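Local coordinates for toll-like receptor 13 (Mus musculus, PDB 4Z0C), which recognizes bacterial 23S ribosomal RNA through its leucine-rich-repeat ectodomain, the part modelled here, and signals through MYD88 and TRAF6 to activate NF-kappa-B, at residues Leu375-Leu381 and Leu399-Leu405; Ile415-Thr421 and Asn440-Pro446; Leu495-Leu501 and Leu524-Leu530. All blocks are in the same frame, centred on the assembly; numbering follows the deposited sequence.

In the fold
All three contacts join consecutive leucine-rich repeats of the ectodomain solenoid, and they follow one another along the chain. Contact 1 (repeats 15 and 16) and contact 3 (repeats 20 and 21) each pair a turn and the start of a strand with their equivalents one repeat on; both belong to the parallel part of the same long sheet, their centres about 27 Å apart. Contact 2 (repeats 16 and 17) lies instead in the loops between strands, its centre about 18 Å from that of contact 1 and 21 Å from that of contact 3. None touches the bound RNA: nearest atoms are about 10, 14 and 8 Å away for contacts 1, 2 and 3.

Contact 1 (Leu375-Leu381 and Leu399-Leu405); sequences LKHLEFL and LFALKEL
Glu379 O takes two backbone hydrogen bonds, from Lys403 N (2.9 Å) and Glu404 N (3.0 Å), and Leu381 N donates to Glu404 O (3.1 Å). The strands run parallel, with Phe380 beside Glu404 (CA-CA 4.9 Å) and Leu381 beside Leu405 (5.2 Å). Before each strand comes a type I turn, Leu375-Leu378 and Leu399-Leu402; a water bridges them, donating to Leu378 O (2.8 Å) and accepting from Ala401 N (2.8 Å). Ala401 CB points at the first turn, 3.6 Å from Lys376 O. On the sheet face bearing Phe380 and Glu404, OE1 of Glu404 lies at the ring edge, 3.6 Å from Phe380 CE1. On the other face the leucines interlock: Leu402 (chi1 t, chi2 p) sets CD1 4.0 Å from both Leu378 CG and Leu381 CB, and Leu381 CD2 meets Leu405 CD1 at 3.9 Å. Leu399 (m, t) puts CD2 4.2 Å from Leu375 CB. Leucines repeating at equivalent positions, stacked coil on coil beneath a parallel sheet, are the signature of the leucine-rich-repeat solenoid.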
loop_
_atom_site.group_PDB
_atom_site.type_symbol
_atom_site.label_atom_id
_atom_site.label_comp_id
_atom_site.label_asym_id
_atom_site.label_seq_id
_atom_site.Cartn_x
_atom_site.Cartn_y
_atom_site.Cartn_z
ATOM N N LEU A 375 23.311 19.775 26.920
ATOM C CA LEU A 375 22.334 18.931 27.597
ATOM C C LEU A 375 22.899 17.546 27.892
ATOM O O LEU A 375 22.399 16.536 27.399
ATOM C CB LEU A 375 21.030 18.861 26.801
ATOM C CG LEU A 375 20.503 20.204 26.268
ATOM C CD1 LEU A 375 19.196 20.022 25.490
ATOM C CD2 LEU A 375 20.360 21.286 27.364
ATOM N N LYS A 376 23.906 17.502 28.757
ATOM C CA LYS A 376 24.671 16.284 28.987
ATOM C C LYS A 376 23.872 15.228 29.732
ATOM O O LYS A 376 24.303 14.085 29.835
ATOM C CB LYS A 376 25.940 16.606 29.775
ATOM C CG LYS A 376 26.859 17.622 29.082
ATOM C CD LYS A 376 28.131 16.965 28.567
ATOM C CE LYS A 376 29.377 17.780 28.921
ATOM N NZ LYS A 376 29.436 19.097 28.230
ATOM N N HIS A 377 22.701 15.600 30.236
ATOM C CA HIS A 377 21.856 14.660 30.961
ATOM C C HIS A 377 20.556 14.288 30.241
ATOM O O HIS A 377 19.745 13.531 30.778
ATOM C CB HIS A 377 21.571 15.200 32.363
ATOM C CG HIS A 377 22.633 14.860 33.363
ATOM N ND1 HIS A 377 23.532 15.789 33.838
ATOM C CD2 HIS A 377 22.927 13.697 33.992
ATOM C CE1 HIS A 377 24.343 15.211 34.706
ATOM N NE2 HIS A 377 23.995 13.941 34.819
ATOM N N LEU A 378 20.363 14.826 29.036
ATOM C CA LEU A 378 19.162 14.557 28.235
ATOM C C LEU A 378 18.955 13.046 28.022
ATOM O O LEU A 378 19.888 12.335 27.655
ATOM C CB LEU A 378 19.250 15.284 26.882
ATOM C CG LEU A 378 17.958 15.615 26.122
ATOM C CD1 LEU A 378 17.091 16.575 26.918
ATOM C CD2 LEU A 378 18.243 16.178 24.734
ATOM N N GLU A 379 17.744 12.561 28.292
ATOM C CA GLU A 379 17.391 11.154 28.087
ATOM C C GLU A 379 16.336 10.949 26.994
ATOM O O GLU A 379 16.295 9.895 26.355
ATOM C CB GLU A 379 16.931 10.536 29.407
ATOM C CG GLU A 379 18.109 10.135 30.264
ATOM C CD GLU A 379 17.737 9.854 31.693
ATOM O OE1 GLU A 379 16.594 10.159 32.089
ATOM O OE2 GLU A 379 18.601 9.332 32.424
ATOM N N PHE A 380 15.489 11.956 26.785
ATOM C CA PHE A 380 14.479 11.906 25.734
ATOM C C PHE A 380 14.544 13.170 24.863
ATOM O O PHE A 380 14.498 14.291 25.355
ATOM C CB PHE A 380 13.073 11.747 26.316
ATOM C CG PHE A 380 11.962 11.898 25.293
ATOM C CD1 PHE A 380 11.560 10.815 24.510
ATOM C CD2 PHE A 380 11.317 13.122 25.113
ATOM C CE1 PHE A 380 10.539 10.953 23.564
ATOM C CE2 PHE A 380 10.296 13.267 24.181
ATOM C CZ PHE A 380 9.904 12.175 23.403
ATOM N N LEU A 381 14.642 12.973 23.559
ATOM C CA LEU A 381 14.650 14.081 22.616
ATOM C C LEU A 381 13.692 13.730 21.498
ATOM O O LEU A 381 13.750 12.629 20.935
ATOM C CB LEU A 381 16.057 14.324 22.072
ATOM C CG LEU A 381 16.169 15.347 20.926
ATOM C CD1 LEU A 381 15.716 16.730 21.361
ATOM C CD2 LEU A 381 17.584 15.402 20.352
ATOM N N LEU A 399 25.755 13.946 23.534
ATOM C CA LEU A 399 24.532 13.483 24.191
ATOM C C LEU A 399 24.630 12.022 24.628
ATOM O O LEU A 399 23.814 11.194 24.226
ATOM C CB LEU A 399 23.311 13.660 23.287
ATOM C CG LEU A 399 22.852 15.089 23.023
ATOM C CD1 LEU A 399 21.620 15.102 22.137
ATOM C CD2 LEU A 399 22.578 15.793 24.333
ATOM N N PHE A 400 25.601 11.717 25.483
ATOM C CA PHE A 400 25.898 10.337 25.845
ATOM C C PHE A 400 24.850 9.702 26.769
ATOM O O PHE A 400 24.858 8.485 26.983
ATOM C CB PHE A 400 27.285 10.271 26.477
ATOM C CG PHE A 400 28.380 10.748 25.567
ATOM C CD1 PHE A 400 28.313 10.513 24.194
ATOM C CD2 PHE A 400 29.453 11.475 26.068
ATOM C CE1 PHE A 400 29.316 10.964 23.341
ATOM C CE2 PHE A 400 30.458 11.933 25.224
ATOM C CZ PHE A 400 30.391 11.675 23.856
ATOM N N ALA A 401 23.927 10.501 27.294
ATOM C CA ALA A 401 22.918 9.939 28.196
ATOM C C ALA A 401 21.607 9.580 27.498
ATOM O O ALA A 401 20.711 8.997 28.118
ATOM C CB ALA A 401 22.650 10.889 29.368
ATOM N N LEU A 402 21.501 9.918 26.216
ATOM C CA LEU A 402 20.238 9.796 25.495
ATOM C C LEU A 402 19.785 8.338 25.414
ATOM O O LEU A 402 20.574 7.453 25.087
ATOM C CB LEU A 402 20.344 10.429 24.107
ATOM C CG LEU A 402 19.026 10.906 23.495
ATOM C CD1 LEU A 402 18.529 12.131 24.253
ATOM C CD2 LEU A 402 19.187 11.208 22.007
ATOM N N LYS A 403 18.525 8.090 25.771
ATOM C CA LYS A 403 18.001 6.735 25.779
ATOM C C LYS A 403 16.966 6.593 24.681
ATOM O O LYS A 403 16.796 5.518 24.106
ATOM C CB LYS A 403 17.402 6.386 27.143
ATOM C CG LYS A 403 18.404 6.541 28.287
ATOM C CD LYS A 403 17.783 6.389 29.681
ATOM C CE LYS A 403 17.846 4.952 30.147
ATOM N NZ LYS A 403 17.493 4.798 31.592
ATOM N N GLU A 404 16.298 7.694 24.363
ATOM C CA GLU A 404 15.255 7.651 23.345
ATOM C C GLU A 404 15.283 8.855 22.404
ATOM O O GLU A 404 15.219 9.997 22.855
ATOM C CB GLU A 404 13.872 7.534 23.996
ATOM C CG GLU A 404 12.755 7.621 22.964
ATOM C CD GLU A 404 11.396 7.179 23.480
ATOM O OE1 GLU A 404 10.396 7.441 22.766
ATOM O OE2 GLU A 404 11.327 6.567 24.577
ATOM N N LEU A 405 15.341 8.587 21.098
ATOM C CA LEU A 405 15.325 9.639 20.078
ATOM C C LEU A 405 14.131 9.432 19.154
ATOM O O LEU A 405 13.978 8.378 18.538
ATOM C CB LEU A 405 16.646 9.649 19.283
ATOM C CG LEU A 405 16.823 10.637 18.108
ATOM C CD1 LEU A 405 16.696 12.113 18.552
ATOM C CD2 LEU A 405 18.144 10.416 17.368
HETATM O O HOH W 1 22.562 12.945 26.938
#

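Contact 2 (Ile415-Thr421 and Asn440-Pro446); sequences IDRYSFT and NHGTFRP
In the leucine-rich-repeat solenoid, the loops that lead from one strand to the next also stack coil on coil, here between repeats 16 and 17. Residues 415-421 hold a type I turn, Asp416-Ser419, framed by an Asx turn (Tyr418 N to Asp416 OD1, 2.9 Å). Opposite it, a type II turn, Asn440-Thr443, overlaps a type I turn, Gly442-Arg445; Gly442 has positive phi (74°), and Thr443 OG1 donates to Asn440 O (2.9 Å). Arg417 CA and Thr443 CA, the closest CA pair, are 3.6 Å apart; Arg417 CA (a CA-H...O contact) and CB each lie 3.4 Å from Gly442 O. One water joins the loops, donating to Arg417 O (2.8 Å) and Thr443 O (2.8 Å) and accepting from Phe420 N (2.7 Å). Phe420 (chi1 m) points across, its CE2 4.1 Å from Phe444 CE1. Pro446 CB sits 3.4 Å from Phe420 O. With no direct hydrogen bond between the segments, van der Waals contact, much of it against carbonyls, and one shared water join the loops.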
loop_
_atom_site.group_PDB
_atom_site.type_symbol
_atom_site.label_atom_id
_atom_site.label_comp_id
_atom_site.label_asym_id
_atom_site.label_seq_id
_atom_site.Cartn_x
_atom_site.Cartn_y
_atom_site.Cartn_z
ATOM N N ILE A 415 20.529 8.405 5.867
ATOM C CA ILE A 415 21.326 8.269 7.080
ATOM C C ILE A 415 22.491 7.333 6.766
ATOM O O ILE A 415 22.442 6.575 5.793
ATOM C CB ILE A 415 20.498 7.662 8.257
ATOM C CG1 ILE A 415 19.652 6.474 7.778
ATOM C CG2 ILE A 415 19.584 8.697 8.867
ATOM C CD1 ILE A 415 18.978 5.699 8.899
ATOM N N ASP A 416 23.552 7.384 7.557
ATOM C CA ASP A 416 24.630 6.411 7.387
ATOM C C ASP A 416 25.347 6.083 8.696
ATOM O O ASP A 416 24.891 6.466 9.780
ATOM C CB ASP A 416 25.634 6.881 6.329
ATOM C CG ASP A 416 26.211 8.261 6.633
ATOM O OD1 ASP A 416 26.450 8.579 7.827
ATOM O OD2 ASP A 416 26.430 9.029 5.665
ATOM N N ARG A 417 26.509 5.448 8.570
ATOM C CA ARG A 417 27.255 4.928 9.712
ATOM C C ARG A 417 27.720 6.037 10.647
ATOM O O ARG A 417 28.083 5.769 11.795
ATOM C CB ARG A 417 28.479 4.134 9.239
ATOM C CG ARG A 417 29.577 5.039 8.697
ATOM C CD ARG A 417 30.859 4.315 8.360
ATOM N NE ARG A 417 31.273 4.675 7.010
ATOM C CZ ARG A 417 31.998 3.908 6.206
ATOM N NH1 ARG A 417 32.390 2.705 6.607
ATOM N NH2 ARG A 417 32.321 4.346 4.994
ATOM N N TYR A 418 27.678 7.278 10.169
ATOM C CA TYR A 418 28.160 8.404 10.968
ATOM C C TYR A 418 27.022 9.155 11.630
ATOM O O TYR A 418 27.242 10.158 12.293
ATOM C CB TYR A 418 28.963 9.388 10.107
ATOM C CG TYR A 418 30.140 8.775 9.373
ATOM C CD1 TYR A 418 31.200 8.196 10.073
ATOM C CD2 TYR A 418 30.215 8.822 7.983
ATOM C CE1 TYR A 418 32.279 7.642 9.407
ATOM C CE2 TYR A 418 31.288 8.281 7.310
ATOM C CZ TYR A 418 32.318 7.692 8.025
ATOM O OH TYR A 418 33.391 7.156 7.344
ATOM N N SER A 419 25.805 8.653 11.468
ATOM C CA SER A 419 24.628 9.394 11.893
ATOM C C SER A 419 24.341 9.269 13.395
ATOM O O SER A 419 23.706 10.151 13.965
ATOM C CB SER A 419 23.401 8.933 11.101
ATOM O OG SER A 419 23.542 9.166 9.712
ATOM N N PHE A 420 24.791 8.181 14.029
ATOM C CA PHE A 420 24.444 7.907 15.443
ATOM C C PHE A 420 25.611 7.573 16.377
ATOM O O PHE A 420 25.454 6.808 17.325
ATOM C CB PHE A 420 23.403 6.781 15.536
ATOM C CG PHE A 420 22.198 7.011 14.688
ATOM C CD1 PHE A 420 21.226 7.922 15.077
ATOM C CD2 PHE A 420 22.045 6.338 13.488
ATOM C CE1 PHE A 420 20.124 8.150 14.279
ATOM C CE2 PHE A 420 20.938 6.558 12.684
ATOM C CZ PHE A 420 19.981 7.460 13.071
ATOM N N THR A 421 26.761 8.175 16.135
ATOM C CA THR A 421 27.961 7.901 16.917
ATOM C C THR A 421 27.878 8.457 18.341
ATOM O O THR A 421 28.572 7.994 19.245
ATOM C CB THR A 421 29.178 8.492 16.196
ATOM O OG1 THR A 421 29.226 7.947 14.874
ATOM C CG2 THR A 421 30.476 8.173 16.934
ATOM N N ASN A 440 22.333 1.697 4.648
ATOM C CA ASN A 440 23.735 1.410 4.382
ATOM C C ASN A 440 24.320 0.533 5.478
ATOM O O ASN A 440 23.815 0.525 6.605
ATOM C CB ASN A 440 24.540 2.708 4.261
ATOM C CG ASN A 440 23.999 3.633 3.182
ATOM O OD1 ASN A 440 23.602 4.768 3.467
ATOM N ND2 ASN A 440 23.969 3.149 1.935
ATOM N N HIS A 441 25.384 -0.197 5.155
ATOM C CA HIS A 441 26.051 -1.040 6.143
ATOM C C HIS A 441 26.576 -0.188 7.293
ATOM O O HIS A 441 27.086 0.926 7.091
ATOM C CB HIS A 441 27.216 -1.820 5.517
ATOM C CG HIS A 441 28.400 -0.967 5.170
ATOM N ND1 HIS A 441 28.423 -0.135 4.072
ATOM C CD2 HIS A 441 29.595 -0.811 5.789
ATOM C CE1 HIS A 441 29.584 0.497 4.026
ATOM N NE2 HIS A 441 30.312 0.106 5.055
ATOM N N GLY A 442 26.432 -0.719 8.503
ATOM C CA GLY A 442 26.976 -0.095 9.690
ATOM C C GLY A 442 26.256 1.142 10.181
ATOM O O GLY A 442 26.755 1.812 11.094
ATOM N N THR A 443 25.099 1.453 9.593
ATOM C CA THR A 443 24.387 2.686 9.947
ATOM C C THR A 443 24.110 2.783 11.449
ATOM O O THR A 443 24.165 3.869 12.008
ATOM C CB THR A 443 23.072 2.872 9.151
ATOM O OG1 THR A 443 23.375 3.113 7.776
ATOM C CG2 THR A 443 22.266 4.060 9.688
ATOM N N PHE A 444 23.847 1.640 12.092
ATOM C CA PHE A 444 23.505 1.607 13.520
ATOM C C PHE A 444 24.595 0.943 14.365
ATOM O O PHE A 444 24.345 0.578 15.503
ATOM C CB PHE A 444 22.164 0.888 13.754
ATOM C CG PHE A 444 21.091 1.276 12.784
ATOM C CD1 PHE A 444 20.408 2.468 12.927
ATOM C CD2 PHE A 444 20.779 0.451 11.714
ATOM C CE1 PHE A 444 19.426 2.842 12.021
ATOM C CE2 PHE A 444 19.790 0.807 10.808
ATOM C CZ PHE A 444 19.112 2.014 10.967
ATOM N N ARG A 445 25.784 0.761 13.796
ATOM C CA ARG A 445 26.910 0.144 14.511
ATOM C C ARG A 445 27.177 0.666 15.929
ATOM O O ARG A 445 27.427 -0.138 16.829
ATOM C CB ARG A 445 28.208 0.228 13.692
ATOM C CG ARG A 445 28.640 -1.071 13.060
ATOM C CD ARG A 445 30.051 -1.458 13.498
ATOM N NE ARG A 445 30.076 -2.065 14.830
ATOM C CZ ARG A 445 29.987 -3.374 15.068
ATOM N NH1 ARG A 445 29.868 -4.229 14.060
ATOM N NH2 ARG A 445 30.016 -3.830 16.319
ATOM N N PRO A 446 27.151 2.004 16.135
ATOM C CA PRO A 446 27.427 2.518 17.482
ATOM C C PRO A 446 26.361 2.212 18.521
ATOM O O PRO A 446 26.669 2.270 19.701
ATOM C CB PRO A 446 27.494 4.037 17.273
ATOM C CG PRO A 446 27.770 4.215 15.823
ATOM C CD PRO A 446 27.067 3.096 15.149
HETATM O O HOH W 2 25.742 5.706 13.325
#

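Contact 3 (Leu495-Leu501 and Leu524-Leu530); sequences LEKLLIL and LKSLKQL
Leu527 slides its side chain (chi1 t, chi2 p) under the preceding coil, CD1 lying 4.0 Å from Leu498 CD2 and 3.9 Å from Leu501 CB. This is the stacked leucine core of a leucine-rich-repeat solenoid, here between repeats 20 and 21. Leu524 (m, t) continues it, with CD2 3.7 Å from Leu495 CB and CD1 3.7 Å from Leu501 CD2; Leu477 of the previous repeat touches Leu495, Leu498 and Leu501, extending the core. Each segment runs from a type I turn, Leu495-Leu498 or Leu524-Leu527, into a parallel strand. Ile500 pairs with Gln529 (CA-CA 4.8 Å) and Leu501 with Leu530 (5.1 Å), the leucines facing the core and Ile500 and Gln529 the other side of the sheet. Leu499 O accepts from both Lys528 N (2.8 Å) and Gln529 N (3.0 Å), and Leu501 N donates to Gln529 O (3.0 Å). Between the turns a water donates to Leu495 O (3.1 Å) and Leu498 O (2.7 Å) and accepts from Ser526 N (3.1 Å). Ser526 also links the turns directly: its CB points toward the first segment and, with chi1 at -38°, OG donates to Glu496 O at 2.6 Å.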
loop_
_atom_site.group_PDB
_atom_site.type_symbol
_atom_site.label_atom_id
_atom_site.label_comp_id
_atom_site.label_asym_id
_atom_site.label_seq_id
_atom_site.Cartn_x
_atom_site.Cartn_y
_atom_site.Cartn_z
ATOM N N LEU A 495 21.773 -9.969 14.724
ATOM C CA LEU A 495 20.531 -9.921 15.476
ATOM C C LEU A 495 20.163 -11.196 16.236
ATOM O O LEU A 495 19.012 -11.610 16.229
ATOM C CB LEU A 495 19.398 -9.530 14.522
ATOM C CG LEU A 495 19.613 -8.189 13.817
ATOM C CD1 LEU A 495 18.468 -7.843 12.878
ATOM C CD2 LEU A 495 19.804 -7.097 14.839
ATOM N N GLU A 496 21.116 -11.787 16.945
ATOM C CA GLU A 496 20.869 -13.108 17.531
ATOM C C GLU A 496 19.953 -13.075 18.757
ATOM O O GLU A 496 19.464 -14.118 19.208
ATOM C CB GLU A 496 22.182 -13.792 17.900
ATOM C CG GLU A 496 23.057 -14.165 16.730
ATOM C CD GLU A 496 24.293 -14.916 17.177
ATOM O OE1 GLU A 496 24.455 -15.119 18.402
ATOM O OE2 GLU A 496 25.099 -15.310 16.312
ATOM N N LYS A 497 19.709 -11.865 19.263
ATOM C CA LYS A 497 18.897 -11.662 20.442
ATOM C C LYS A 497 17.541 -11.057 20.097
ATOM O O LYS A 497 16.741 -10.764 20.992
ATOM C CB LYS A 497 19.633 -10.772 21.435
ATOM C CG LYS A 497 20.724 -11.471 22.232
ATOM C CD LYS A 497 21.392 -10.489 23.205
ATOM C CE LYS A 497 22.445 -11.168 24.074
ATOM N NZ LYS A 497 23.709 -11.459 23.316
ATOM N N LEU A 498 17.295 -10.841 18.807
ATOM C CA LEU A 498 16.022 -10.264 18.351
ATOM C C LEU A 498 14.807 -11.118 18.741
ATOM O O LEU A 498 14.804 -12.344 18.535
ATOM C CB LEU A 498 16.031 -10.058 16.838
ATOM C CG LEU A 498 14.913 -9.139 16.340
ATOM C CD1 LEU A 498 15.166 -7.689 16.762
ATOM C CD2 LEU A 498 14.740 -9.230 14.842
ATOM N N LEU A 499 13.781 -10.475 19.302
ATOM C CA LEU A 499 12.573 -11.184 19.753
ATOM C C LEU A 499 11.400 -11.010 18.805
ATOM O O LEU A 499 10.591 -11.917 18.627
ATOM C CB LEU A 499 12.142 -10.702 21.136
ATOM C CG LEU A 499 13.111 -11.049 22.263
ATOM C CD1 LEU A 499 12.577 -10.573 23.621
ATOM C CD2 LEU A 499 13.396 -12.538 22.269
ATOM N N ILE A 500 11.301 -9.821 18.227
ATOM C CA ILE A 500 10.153 -9.439 17.419
ATOM C C ILE A 500 10.646 -8.853 16.114
ATOM O O ILE A 500 11.469 -7.941 16.116
ATOM C CB ILE A 500 9.312 -8.359 18.122
ATOM C CG1 ILE A 500 8.793 -8.865 19.468
ATOM C CG2 ILE A 500 8.160 -7.931 17.244
ATOM C CD1 ILE A 500 8.141 -7.756 20.320
ATOM N N LEU A 501 10.163 -9.393 15.005
ATOM C CA LEU A 501 10.488 -8.876 13.683
ATOM C C LEU A 501 9.211 -8.671 12.873
ATOM O O LEU A 501 8.461 -9.608 12.630
ATOM C CB LEU A 501 11.457 -9.806 12.959
ATOM C CG LEU A 501 11.778 -9.464 11.500
ATOM C CD1 LEU A 501 12.485 -8.118 11.387
ATOM C CD2 LEU A 501 12.628 -10.574 10.851
ATOM N N LEU A 524 18.217 -15.750 13.316
ATOM C CA LEU A 524 17.371 -15.189 14.355
ATOM C C LEU A 524 16.952 -16.254 15.374
ATOM O O LEU A 524 15.788 -16.653 15.432
ATOM C CB LEU A 524 16.153 -14.531 13.725
ATOM C CG LEU A 524 16.491 -13.435 12.720
ATOM C CD1 LEU A 524 15.213 -12.891 12.093
ATOM C CD2 LEU A 524 17.317 -12.318 13.353
ATOM N N LYS A 525 17.896 -16.673 16.207
ATOM C CA LYS A 525 17.689 -17.826 17.076
ATOM C C LYS A 525 16.817 -17.566 18.299
ATOM O O LYS A 525 16.396 -18.526 18.950
ATOM C CB LYS A 525 19.033 -18.427 17.493
ATOM C CG LYS A 525 20.139 -17.410 17.661
ATOM C CD LYS A 525 21.503 -18.075 17.839
ATOM C CE LYS A 525 21.611 -18.824 19.153
ATOM N NZ LYS A 525 22.734 -19.802 19.130
ATOM N N SER A 526 16.534 -16.299 18.616
ATOM C CA SER A 526 15.680 -15.984 19.780
ATOM C C SER A 526 14.326 -15.464 19.340
ATOM O O SER A 526 13.538 -14.995 20.164
ATOM C CB SER A 526 16.294 -14.917 20.692
ATOM O OG SER A 526 17.697 -15.046 20.821
ATOM N N LEU A 527 14.090 -15.471 18.035
ATOM C CA LEU A 527 12.894 -14.840 17.497
ATOM C C LEU A 527 11.626 -15.495 18.031
ATOM O O LEU A 527 11.478 -16.713 17.965
ATOM C CB LEU A 527 12.917 -14.849 15.972
ATOM C CG LEU A 527 12.000 -13.792 15.364
ATOM C CD1 LEU A 527 12.523 -12.411 15.707
ATOM C CD2 LEU A 527 11.949 -13.963 13.858
ATOM N N LYS A 528 10.724 -14.691 18.582
ATOM C CA LYS A 528 9.468 -15.217 19.107
ATOM C C LYS A 528 8.255 -14.822 18.262
ATOM O O LYS A 528 7.271 -15.565 18.201
ATOM C CB LYS A 528 9.271 -14.774 20.562
ATOM C CG LYS A 528 10.506 -15.019 21.423
ATOM C CD LYS A 528 10.199 -15.007 22.915
ATOM C CE LYS A 528 11.019 -16.075 23.627
ATOM N NZ LYS A 528 10.952 -17.380 22.886
ATOM N N GLN A 529 8.309 -13.641 17.638
ATOM C CA GLN A 529 7.196 -13.170 16.805
ATOM C C GLN A 529 7.645 -12.683 15.431
ATOM O O GLN A 529 8.578 -11.896 15.300
ATOM C CB GLN A 529 6.406 -12.074 17.511
ATOM C CG GLN A 529 6.162 -12.374 18.972
ATOM C CD GLN A 529 5.152 -11.432 19.624
ATOM O OE1 GLN A 529 5.397 -10.231 19.781
ATOM N NE2 GLN A 529 4.008 -11.987 20.014
ATOM N N LEU A 530 6.975 -13.192 14.404
ATOM C CA LEU A 530 7.249 -12.817 13.034
ATOM C C LEU A 530 5.964 -12.355 12.375
ATOM O O LEU A 530 4.980 -13.094 12.331
ATOM C CB LEU A 530 7.814 -14.026 12.281
ATOM C CG LEU A 530 8.106 -13.921 10.787
ATOM C CD1 LEU A 530 8.930 -12.666 10.458
ATOM C CD2 LEU A 530 8.827 -15.197 10.323
HETATM O O HOH W 3 16.846 -13.583 17.187
#